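Local coordinates for molybdenum-binding-protein (Azotobacter vinelandii, PDB 1H9M), which binds molybdate in the cytoplasm as a trimer and probably serves molybdenum storage and homeostasis, at residues Ser17-Lys20 / Asn25-Val28; Val28-Gly33 / Val139-Pro144; Thr108-Met113 / Ala132-Ser137; Val67-Asp72 / Val100-Gln105; Val96-Thr101 / Glu117-Leu122. All coordinates share one frame; numbering follows the deposited sequence.

Contact 1 (Ser17-Lys20 / Asn25-Val28). With MOO (molybdate ion), chain D.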
# COMPACT_ATOMS: atom_id res chain seq x y z
N SER A 17 20.14 -11.29 -3.21
CA SER A 17 20.61 -12.54 -3.82
C SER A 17 20.47 -12.50 -5.33
O SER A 17 21.15 -13.25 -6.08
CB SER A 17 19.81 -13.68 -3.19
OG SER A 17 18.43 -13.43 -3.43
N ALA A 18 19.66 -11.56 -5.83
CA ALA A 18 19.55 -11.41 -7.28
C ALA A 18 18.75 -10.15 -7.59
O ALA A 18 17.93 -9.78 -6.74
CB ALA A 18 18.86 -12.59 -7.93
N LEU A 19 18.96 -9.62 -8.78
CA LEU A 19 18.30 -8.41 -9.24
C LEU A 19 17.88 -8.65 -10.70
O LEU A 19 18.71 -9.17 -11.47
CB LEU A 19 19.23 -7.21 -9.23
CG LEU A 19 18.91 -5.89 -9.87
CD1 LEU A 19 17.92 -5.13 -8.99
CD2 LEU A 19 20.08 -4.95 -10.18
N LYS A 20 16.68 -8.21 -11.00
CA LYS A 20 16.20 -8.29 -12.39
C LYS A 20 15.68 -6.89 -12.75
O LYS A 20 14.73 -6.36 -12.15
CB LYS A 20 15.09 -9.32 -12.67
CG LYS A 20 14.70 -9.27 -14.16
CD LYS A 20 13.66 -10.27 -14.60
CE LYS A 20 13.21 -9.96 -16.06
NZ LYS A 20 12.20 -11.01 -16.46
N ASN A 25 10.63 -0.60 -13.58
CA ASN A 25 10.81 -1.20 -12.24
C ASN A 25 11.94 -2.24 -12.27
O ASN A 25 12.44 -2.61 -13.34
CB ASN A 25 9.52 -1.89 -11.80
CG ASN A 25 8.55 -0.81 -11.30
OD1 ASN A 25 8.81 0.14 -10.59
ND2 ASN A 25 7.39 -1.13 -11.80
N ALA A 26 12.29 -2.65 -11.03
CA ALA A 26 13.29 -3.72 -10.92
C ALA A 26 12.81 -4.65 -9.81
O ALA A 26 12.23 -4.17 -8.81
CB ALA A 26 14.64 -3.17 -10.45
N GLU A 27 13.05 -5.97 -9.98
CA GLU A 27 12.70 -6.91 -8.94
C GLU A 27 14.00 -7.27 -8.18
O GLU A 27 14.94 -7.72 -8.87
CB GLU A 27 12.09 -8.18 -9.51
CG GLU A 27 11.83 -9.16 -8.38
CD GLU A 27 11.23 -10.47 -8.83
OE1 GLU A 27 10.26 -10.51 -9.60
OE2 GLU A 27 11.79 -11.50 -8.35
N VAL A 28 13.94 -7.17 -6.87
CA VAL A 28 15.11 -7.49 -6.03
C VAL A 28 14.76 -8.61 -5.07
O VAL A 28 13.74 -8.65 -4.37
CB VAL A 28 15.51 -6.23 -5.22
CG1 VAL A 28 16.82 -6.52 -4.47
CG2 VAL A 28 15.61 -4.97 -6.05
MO MOO D . 7.69 -2.85 -15.85
O1 MOO D . 6.87 -2.68 -14.17
O2 MOO D . 6.66 -2.01 -17.00

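Contact 2 (Val28-Gly33 / Val139-Pro144)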
# COMPACT_ATOMS: atom_id res chain seq x y z
N VAL A 28 13.94 -7.17 -6.87
CA VAL A 28 15.11 -7.49 -6.03
C VAL A 28 14.76 -8.61 -5.07
O VAL A 28 13.74 -8.65 -4.37
CB VAL A 28 15.51 -6.23 -5.22
CG1 VAL A 28 16.82 -6.52 -4.47
CG2 VAL A 28 15.61 -4.97 -6.05
N ASP A 29 15.56 -9.70 -5.19
CA ASP A 29 15.35 -10.84 -4.30
C ASP A 29 16.40 -10.75 -3.19
O ASP A 29 17.53 -10.30 -3.38
CB ASP A 29 15.47 -12.17 -5.06
CG ASP A 29 14.61 -12.04 -6.32
OD1 ASP A 29 13.45 -11.59 -6.16
OD2 ASP A 29 15.10 -12.28 -7.45
N ILE A 30 15.92 -10.95 -2.00
CA ILE A 30 16.72 -10.73 -0.80
C ILE A 30 16.70 -11.95 0.08
O ILE A 30 15.70 -12.58 0.36
CB ILE A 30 16.21 -9.54 0.03
CG1 ILE A 30 16.44 -8.22 -0.84
CG2 ILE A 30 16.91 -9.29 1.33
CD1 ILE A 30 15.25 -7.38 -0.41
N LEU A 31 17.92 -12.27 0.62
CA LEU A 31 17.94 -13.39 1.58
C LEU A 31 18.03 -12.74 2.95
O LEU A 31 18.91 -11.91 3.22
CB LEU A 31 19.16 -14.28 1.30
CG LEU A 31 19.34 -15.41 2.33
CD1 LEU A 31 18.30 -16.48 2.11
CD2 LEU A 31 20.77 -15.98 2.13
N LEU A 32 17.09 -13.09 3.81
CA LEU A 32 17.06 -12.51 5.14
C LEU A 32 18.06 -13.23 6.03
O LEU A 32 18.42 -14.37 5.81
CB LEU A 32 15.70 -12.46 5.83
CG LEU A 32 14.71 -11.64 4.96
CD1 LEU A 32 13.39 -11.60 5.73
CD2 LEU A 32 15.24 -10.24 4.72
N GLY A 33 18.38 -12.47 7.06
CA GLY A 33 19.36 -12.79 8.07
C GLY A 33 19.22 -14.20 8.61
O GLY A 33 20.19 -14.82 9.05
N VAL A 139 7.37 -3.28 -0.46
CA VAL A 139 8.61 -3.33 0.30
C VAL A 139 9.57 -2.22 -0.07
O VAL A 139 9.95 -2.15 -1.28
CB VAL A 139 9.30 -4.68 0.09
CG1 VAL A 139 10.61 -4.80 0.93
CG2 VAL A 139 8.39 -5.87 0.48
N ILE A 140 9.97 -1.42 0.90
CA ILE A 140 10.96 -0.37 0.60
C ILE A 140 12.32 -0.96 0.94
O ILE A 140 12.50 -1.75 1.86
CB ILE A 140 10.63 0.84 1.47
CG1 ILE A 140 9.40 1.55 0.90
CG2 ILE A 140 11.86 1.78 1.50
CD1 ILE A 140 8.81 2.55 1.96
N LEU A 141 13.35 -0.62 0.08
CA LEU A 141 14.67 -1.16 0.47
C LEU A 141 15.54 0.02 0.89
O LEU A 141 15.38 1.18 0.53
CB LEU A 141 15.36 -1.70 -0.80
CG LEU A 141 14.61 -2.95 -1.31
CD1 LEU A 141 15.37 -3.48 -2.59
CD2 LEU A 141 14.43 -4.03 -0.28
N GLY A 142 16.51 -0.36 1.77
CA GLY A 142 17.46 0.68 2.21
C GLY A 142 18.91 0.15 2.19
O GLY A 142 19.10 -1.04 2.24
N VAL A 143 19.82 1.06 1.88
CA VAL A 143 21.25 0.70 1.87
C VAL A 143 21.95 1.64 2.86
O VAL A 143 21.81 2.80 3.00
CB VAL A 143 21.99 0.68 0.55
CG1 VAL A 143 21.45 -0.43 -0.36
CG2 VAL A 143 22.02 2.03 -0.15
N PRO A 144 22.90 0.84 3.55
CA PRO A 144 23.68 1.54 4.59
C PRO A 144 24.77 2.47 4.10
O PRO A 144 24.84 2.83 2.92
CB PRO A 144 24.40 0.46 5.41
CG PRO A 144 23.78 -0.83 4.98
CD PRO A 144 23.39 -0.64 3.56

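Contact 3 (Thr108-Met113 / Ala132-Ser137). With MOO (molybdate ion), chain F.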
# COMPACT_ATOMS: atom_id res chain seq x y z
N THR A 108 13.26 -13.46 14.23
CA THR A 108 12.88 -12.21 13.58
C THR A 108 11.40 -11.97 13.89
O THR A 108 10.64 -12.95 13.82
CB THR A 108 13.14 -12.29 12.08
OG1 THR A 108 14.55 -12.48 11.88
CG2 THR A 108 12.64 -11.05 11.37
N GLU A 109 11.01 -10.76 14.24
CA GLU A 109 9.60 -10.48 14.53
C GLU A 109 8.96 -9.72 13.35
O GLU A 109 9.70 -8.92 12.79
CB GLU A 109 9.48 -9.51 15.71
CG GLU A 109 9.85 -10.04 17.07
CD GLU A 109 9.62 -9.02 18.17
OE1 GLU A 109 9.07 -7.93 17.91
OE2 GLU A 109 9.98 -9.32 19.33
N ILE A 110 7.65 -9.85 13.13
CA ILE A 110 7.06 -9.01 12.06
C ILE A 110 5.75 -8.49 12.62
O ILE A 110 5.09 -9.26 13.32
CB ILE A 110 6.80 -9.74 10.74
CG1 ILE A 110 6.07 -8.85 9.70
CG2 ILE A 110 5.99 -10.99 10.94
CD1 ILE A 110 6.36 -9.13 8.25
N THR A 111 5.43 -7.19 12.46
CA THR A 111 4.21 -6.67 13.04
C THR A 111 3.25 -6.32 11.89
O THR A 111 3.65 -5.72 10.88
CB THR A 111 4.57 -5.42 13.82
OG1 THR A 111 5.52 -5.82 14.87
CG2 THR A 111 3.38 -4.74 14.47
N SER A 112 1.99 -6.60 12.14
CA SER A 112 0.94 -6.32 11.15
C SER A 112 -0.15 -5.53 11.83
O SER A 112 -0.38 -5.67 13.06
CB SER A 112 0.37 -7.66 10.63
OG SER A 112 -0.86 -7.44 10.00
N MET A 113 -0.82 -4.61 11.14
CA MET A 113 -1.99 -3.89 11.65
C MET A 113 -3.21 -4.48 10.93
O MET A 113 -3.18 -4.35 9.71
CB MET A 113 -1.88 -2.39 11.48
CG MET A 113 -3.03 -1.55 12.07
SD MET A 113 -2.99 -1.56 13.86
CE MET A 113 -1.57 -0.57 14.25
N ALA A 132 2.70 -14.13 7.72
CA ALA A 132 2.60 -12.69 7.32
C ALA A 132 2.72 -12.73 5.80
O ALA A 132 3.60 -13.40 5.29
CB ALA A 132 3.75 -11.92 7.92
N VAL A 133 1.85 -11.99 5.12
CA VAL A 133 1.85 -11.96 3.65
C VAL A 133 2.10 -10.54 3.18
O VAL A 133 1.37 -9.65 3.63
CB VAL A 133 0.48 -12.46 3.12
CG1 VAL A 133 0.41 -12.32 1.61
CG2 VAL A 133 0.25 -13.92 3.52
N ILE A 134 3.14 -10.36 2.35
CA ILE A 134 3.47 -8.97 1.92
C ILE A 134 3.74 -8.97 0.42
O ILE A 134 4.45 -9.78 -0.16
CB ILE A 134 4.77 -8.51 2.60
CG1 ILE A 134 4.72 -8.72 4.11
CG2 ILE A 134 5.08 -7.04 2.30
CD1 ILE A 134 6.04 -8.57 4.81
N LYS A 135 2.92 -8.14 -0.29
CA LYS A 135 3.11 -7.99 -1.73
C LYS A 135 4.45 -7.35 -1.97
O LYS A 135 4.93 -6.42 -1.31
CB LYS A 135 1.97 -7.00 -2.17
CG LYS A 135 1.73 -7.16 -3.69
CD LYS A 135 0.50 -6.36 -4.13
CE LYS A 135 0.61 -6.13 -5.63
NZ LYS A 135 0.14 -7.26 -6.47
N ALA A 136 5.12 -7.80 -3.08
CA ALA A 136 6.45 -7.32 -3.42
C ALA A 136 6.54 -5.82 -3.62
O ALA A 136 7.55 -5.16 -3.30
CB ALA A 136 7.10 -7.95 -4.68
N SER A 137 5.46 -5.20 -4.10
CA SER A 137 5.44 -3.77 -4.33
C SER A 137 5.26 -2.96 -3.07
O SER A 137 5.28 -1.70 -3.16
CB SER A 137 4.36 -3.46 -5.39
OG SER A 137 3.12 -3.93 -4.92
MO MOO F . 3.12 -9.70 -6.11
O1 MOO F . 4.07 -9.85 -4.66
O2 MOO F . 1.36 -9.83 -5.89
O3 MOO F . 3.30 -8.00 -6.70
O4 MOO F . 3.72 -10.67 -7.49

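Contact 4 (Val67-Asp72 / Val100-Gln105)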
# COMPACT_ATOMS: atom_id res chain seq x y z
N VAL A 67 0.99 -5.39 5.91
CA VAL A 67 1.18 -6.86 6.11
C VAL A 67 -0.14 -7.56 6.33
O VAL A 67 -0.88 -7.12 7.25
CB VAL A 67 2.11 -7.05 7.36
CG1 VAL A 67 2.31 -8.54 7.59
CG2 VAL A 67 3.45 -6.30 7.18
N LEU A 68 -0.43 -8.54 5.47
CA LEU A 68 -1.67 -9.28 5.74
C LEU A 68 -1.28 -10.48 6.67
O LEU A 68 -0.12 -10.84 6.69
CB LEU A 68 -2.15 -9.90 4.46
CG LEU A 68 -2.69 -8.89 3.43
CD1 LEU A 68 -1.58 -8.07 2.80
CD2 LEU A 68 -3.32 -9.74 2.32
N LEU A 69 -2.29 -10.98 7.37
CA LEU A 69 -2.05 -12.21 8.15
C LEU A 69 -2.89 -13.37 7.61
O LEU A 69 -4.04 -13.13 7.24
CB LEU A 69 -2.36 -12.05 9.64
CG LEU A 69 -1.39 -11.06 10.34
CD1 LEU A 69 -1.96 -10.83 11.78
CD2 LEU A 69 0.01 -11.57 10.44
N MET A 70 -2.31 -14.57 7.54
CA MET A 70 -3.16 -15.66 7.02
C MET A 70 -3.02 -16.88 7.96
O MET A 70 -1.89 -17.08 8.38
CB MET A 70 -2.80 -15.95 5.57
CG MET A 70 -3.45 -17.20 4.95
SD MET A 70 -2.92 -17.29 3.20
CE MET A 70 -1.23 -17.60 3.35
N THR A 71 -4.17 -17.48 8.29
CA THR A 71 -3.96 -18.69 9.13
C THR A 71 -4.24 -19.96 8.36
O THR A 71 -3.97 -21.04 8.88
CB THR A 71 -4.80 -18.68 10.42
OG1 THR A 71 -6.16 -18.48 10.07
CG2 THR A 71 -4.31 -17.57 11.34
N ASP A 72 -4.93 -19.84 7.24
CA ASP A 72 -5.25 -21.03 6.43
C ASP A 72 -5.41 -20.57 4.99
O ASP A 72 -6.36 -19.85 4.68
CB ASP A 72 -6.54 -21.67 6.93
CG ASP A 72 -7.00 -22.88 6.14
OD1 ASP A 72 -6.17 -23.48 5.43
OD2 ASP A 72 -8.21 -23.21 6.26
N VAL A 100 -0.66 -6.80 15.62
CA VAL A 100 -0.27 -8.21 15.88
C VAL A 100 1.20 -8.38 15.60
O VAL A 100 1.63 -8.14 14.46
CB VAL A 100 -1.09 -9.15 15.02
CG1 VAL A 100 -0.71 -10.63 15.27
CG2 VAL A 100 -2.59 -9.03 15.25
N THR A 101 2.00 -8.88 16.57
CA THR A 101 3.40 -9.18 16.22
C THR A 101 3.60 -10.70 16.19
O THR A 101 3.08 -11.39 17.08
CB THR A 101 4.30 -8.56 17.30
OG1 THR A 101 4.20 -7.12 17.30
CG2 THR A 101 5.78 -8.89 17.13
N LEU A 102 4.28 -11.19 15.15
CA LEU A 102 4.58 -12.64 15.06
C LEU A 102 6.10 -12.80 15.26
O LEU A 102 6.90 -11.94 14.92
CB LEU A 102 4.33 -13.21 13.67
CG LEU A 102 3.02 -12.98 12.96
CD1 LEU A 102 2.98 -13.75 11.64
CD2 LEU A 102 1.79 -13.35 13.77
N ALA A 103 6.46 -13.94 15.83
CA ALA A 103 7.86 -14.34 15.98
C ALA A 103 8.12 -15.34 14.85
O ALA A 103 7.42 -16.35 14.68
CB ALA A 103 8.05 -14.97 17.36
N LEU A 104 9.15 -15.09 14.07
CA LEU A 104 9.51 -15.93 12.95
C LEU A 104 10.70 -16.83 13.26
O LEU A 104 11.32 -16.67 14.30
CB LEU A 104 9.87 -14.98 11.79
CG LEU A 104 8.70 -14.08 11.37
CD1 LEU A 104 9.13 -13.16 10.23
CD2 LEU A 104 7.51 -14.92 10.95
N GLN A 105 11.04 -17.64 12.28
CA GLN A 105 12.19 -18.53 12.41
C GLN A 105 13.50 -17.76 12.58
O GLN A 105 13.80 -16.87 11.78
CB GLN A 105 12.28 -19.38 11.13

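Contact 5 (Val96-Thr101 / Glu117-Leu122). With MOO (molybdate ion), chain C.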
# COMPACT_ATOMS: atom_id res chain seq x y z
N VAL A 96 -10.90 -0.20 16.54
CA VAL A 96 -11.26 -0.89 15.30
C VAL A 96 -10.09 -1.66 14.68
O VAL A 96 -10.34 -2.56 13.86
CB VAL A 96 -11.97 -0.05 14.21
CG1 VAL A 96 -13.30 0.45 14.91
CG2 VAL A 96 -11.12 1.11 13.75
N ASN A 97 -8.88 -1.36 15.10
CA ASN A 97 -7.70 -2.09 14.61
C ASN A 97 -6.91 -2.70 15.77
O ASN A 97 -7.20 -2.45 16.98
CB ASN A 97 -6.75 -1.05 13.97
CG ASN A 97 -7.36 -0.70 12.59
OD1 ASN A 97 -7.65 -1.57 11.74
ND2 ASN A 97 -7.56 0.59 12.38
N ALA A 98 -6.03 -3.65 15.45
CA ALA A 98 -5.20 -4.32 16.42
C ALA A 98 -3.80 -4.57 15.84
O ALA A 98 -3.71 -4.87 14.65
CB ALA A 98 -5.71 -5.73 16.78
N GLU A 99 -2.76 -4.41 16.65
CA GLU A 99 -1.38 -4.58 16.17
C GLU A 99 -0.95 -5.98 16.58
O GLU A 99 -1.00 -6.32 17.78
CB GLU A 99 -0.48 -3.51 16.79
CG GLU A 99 0.98 -3.51 16.40
CD GLU A 99 1.76 -2.32 16.96
OE1 GLU A 99 1.18 -1.58 17.79
OE2 GLU A 99 2.93 -2.07 16.62
N VAL A 100 -0.66 -6.80 15.62
CA VAL A 100 -0.27 -8.21 15.88
C VAL A 100 1.20 -8.38 15.60
O VAL A 100 1.63 -8.14 14.46
CB VAL A 100 -1.09 -9.15 15.02
CG1 VAL A 100 -0.71 -10.63 15.27
CG2 VAL A 100 -2.59 -9.03 15.25
N THR A 101 2.00 -8.88 16.57
CA THR A 101 3.40 -9.18 16.22
C THR A 101 3.60 -10.70 16.19
O THR A 101 3.08 -11.39 17.08
CB THR A 101 4.30 -8.56 17.30
OG1 THR A 101 4.20 -7.12 17.30
CG2 THR A 101 5.78 -8.89 17.13
N GLU A 117 -11.89 -7.22 13.67
CA GLU A 117 -12.69 -8.36 13.21
C GLU A 117 -11.85 -9.48 12.62
O GLU A 117 -12.14 -10.67 12.83
CB GLU A 117 -13.76 -7.92 12.21
N ALA A 118 -10.71 -9.15 11.95
CA ALA A 118 -9.82 -10.18 11.45
C ALA A 118 -9.23 -11.00 12.60
O ALA A 118 -8.99 -12.20 12.46
CB ALA A 118 -8.71 -9.54 10.58
N VAL A 119 -8.87 -10.36 13.73
CA VAL A 119 -8.28 -11.04 14.85
C VAL A 119 -9.27 -12.12 15.36
O VAL A 119 -8.85 -13.26 15.55
CB VAL A 119 -7.89 -10.11 16.03
CG1 VAL A 119 -7.51 -10.94 17.26
CG2 VAL A 119 -6.70 -9.27 15.60
N ALA A 120 -10.53 -11.74 15.47
CA ALA A 120 -11.55 -12.68 15.95
C ALA A 120 -11.72 -13.83 14.96
O ALA A 120 -11.55 -15.00 15.29
CB ALA A 120 -12.90 -11.99 16.11
N GLU A 121 -11.96 -13.49 13.71
CA GLU A 121 -12.18 -14.46 12.64
C GLU A 121 -11.04 -15.42 12.39
O GLU A 121 -11.30 -16.61 12.09
CB GLU A 121 -12.59 -13.70 11.38
N LEU A 122 -9.77 -15.01 12.51
CA LEU A 122 -8.67 -15.94 12.29
C LEU A 122 -8.34 -16.69 13.59
O LEU A 122 -7.38 -17.44 13.55
CB LEU A 122 -7.42 -15.26 11.73
CG LEU A 122 -7.52 -14.52 10.38
CD1 LEU A 122 -6.12 -14.09 9.93
CD2 LEU A 122 -8.17 -15.35 9.31
MO MOO C . -7.75 2.84 15.99
O1 MOO C . -6.94 2.53 14.45
O2 MOO C . -8.44 1.33 16.53
O HOH W 1 -12.88 -3.93 13.69

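Contact 1 (Ser17-Lys20 / Asn25-Val28)
K20 and E27 grip each other through their main chains: K20 N gives its hydrogen to E27 O at 2.8 Å, and in return E27 N reaches K20 O at 2.8 Å. The two make the hydrogen-bonded pair of an antiparallel ladder. Their side chains rise from the same face, extended, but the charged ends part company: E27 pairs with R81, while K20 NZ bonds A23 O of the second subunit. Between the strands, A26 CA also offers a CH...O contact to K20 O at 3.2 Å. On the other face L19, next to V28 in a non-hydrogen-bonded pair, crosses it at a slant and lays CD1 against V28 CG2 at 3.7 Å. CG of L19 lies anti to its backbone N (chi1 169°), which carries CD1 along to A26 CB as well, 4.1 Å away. At the far end N25 ND2 holds molybdate O1 at 2.9 Å, and N25 of both other subunits binds the same ion. S17 and A18 together face D29, a classic beta bulge. This is a beta hairpin of the first TOBE domain whose turn end helps build a molybdate site shared by three subunits.

Contact 2 (Val28-Gly33 / Val139-Pro144)
L141 points its side chain straight at the strand of V28 and I30, and the whole contact hangs on its two methyls. CB leaves the strand 140-143 toward the partner, and CG stands anti to the carbonyl carbon (chi1 -68°), which helps set both methyls toward strand 25-32. From there the branches divide the work. CD1 meets the isopropyl end of V28 head-on: V28 CG2 and CB each lie 3.8 Å from L141 CD1, and CG1 of the same valine is 3.9 Å from it, so this one methyl sits against the whole branched group. CD2 takes the other partner, meeting I30 CD1 tip to tip at 3.5 Å, tighter than carbons usually come. I30 chi2, 147°, lies away from a staggered value, which is consistent with a tight fit. All three residues are buried, and the backbones stay well apart, 9.1 Å between V28 CA and L141 CA. Through its backbone, L141 N bonds S79 OG of the third subunit, and G142 and V143 carry the sheet across to a strand of that chain. Strand 140-143, from the end of the chain, joins the sheet formed by the N-terminal strands, without being a neighbour of strand 25-32; side chains meeting across the interior of such a curled antiparallel sheet are characteristic of the OB-type barrel to which TOBE domains belong.

Contact 3 (Thr108-Met113 / Ala132-Ser137)
I110 meets A132 and I134 with a single methyl in the lead. Its CD1 comes tip to tip with I134 CD1 at 3.5 Å, closer than normal for two carbons, and lies 3.8 Å from A132 CB. The second branch joins in lower down, I110 CG2 resting 3.9 Å from A132 CB, so both branches of the isoleucine rest on the alanine methyl. CG1 of I110 stands anti to the backbone N (chi1 175°), which directs that branch at the partner strand, while CG2 takes the tight place between N and the carbonyl carbon. All three residues are buried, and this contact is wholly apolar.

Just beyond I134 the chain leaves the strand and turns to a molybdate ion. A136 N points almost straight at its O1, 2.8 Å with 172° at the hydrogen. In the conformer given, K135 NZ lies 2.9 Å from O2 of the ion, a bond to be taken with caution because the lysine has a second conformer. S79 OG and R81 N, with T43 OG1 and S46 OG of the second subunit, also bond the ion.

The backbone of I110, on strand 109-115, is tied to L102 in the neighbouring strand 97-104, and A132 to L84 of strand 82-93. S112 OG bonds V67 O close to strand 68-70, which lies beside strand 129-134, so the isoleucine contact lies on the face of the curled five-stranded sheet where these side chains meet, with F12 and N10 of strand 10-21 packed against I110.

Contact 4 (Val67-Asp72 / Val100-Gln105)
L69 sends its side chain across to V100 and L102, and the segment that carries it begins with V67, whose side chain packs on A132. L68 follows, bonded through its backbone to V133 of the adjacent strand 129-134. L69 carries the contact. With CG anti to the carbonyl carbon (chi1 -66°), its two methyls part: CD1 runs at a slant onto V100, 3.7 Å from V100 CG1 and 3.8 Å from V100 CB, and CD2 slides alongside L102, where L102 CD1 is 3.9 Å from L69 CD2. Strands 68-70 and 97-104 are not neighbours in their antiparallel sheet, and the leucine reaches across the inside of the curled sheet, as expected in an OB-type barrel. Shortened to an alanine, this residue would probably leave V100 and L102 without the methyls that lie on them, opening a gap between the two strands. Through its backbone, L69 N bonds S7 OG of the second subunit. M70 pairs with a strand of the second subunit; the chain turns a corner at T71, and D72 pairs with the same chain.

Contact 5 (Val96-Thr101 / Glu117-Leu122)
V119 touches A98 and V100 through one methyl: V119 CG2 lies 3.9 Å from A98 CB and 4.1 Å from V100 CG2. That methyl stands anti to the carbonyl carbon of V119 and is thereby turned onto the strand, where the two valines slide past each other in opposite directions. This is the apolar part, a single helix residue seated on two inward-facing side chains of strand 97-104, with V114 also against V119.

A water makes the polar link between the segments. It donates to V96 O at 2.9 Å and accepts a weak bond from E117 N.

The third kind of interaction goes to molybdate. V96 N and N97 N converge on one oxygen of the ion, O2, at 2.9 and 3.1 Å, and N97 ND2 points nearly straight at O1, 2.9 Å away with 177° at the hydrogen. A95 N of this chain and N97 ND2 of each other subunit also bond the ion.

The donors named here are all uncharged N-H groups, so the anion is probably held by directed hydrogen bonds rather than by countercharge, while between these two segments the direct contact is methyl packing, with one weak water link.

How the contacts relate
Contacts 1 and 2 share V28 and lie on one sheet, contacts 3 and 4, and the strand of contact 5, on the other, and contacts 4 and 5 share V100 and T101. The two sets touch at V139 CG2 of contact 2 and I134 CG2 of contact 3, 4.0 Å apart. Contacts 3 and 4 are knit together, centres 7 Å apart, by V133 N to L68 O at 2.8 Å. Contacts 1 and 5 stand at opposite ends, about 33 Å between centres, yet each offers an asparagine, N25 or N97, to a molybdate also bound by its copies in both other subunits. Contact 3 reaches a different kind of site, shared with the second subunit.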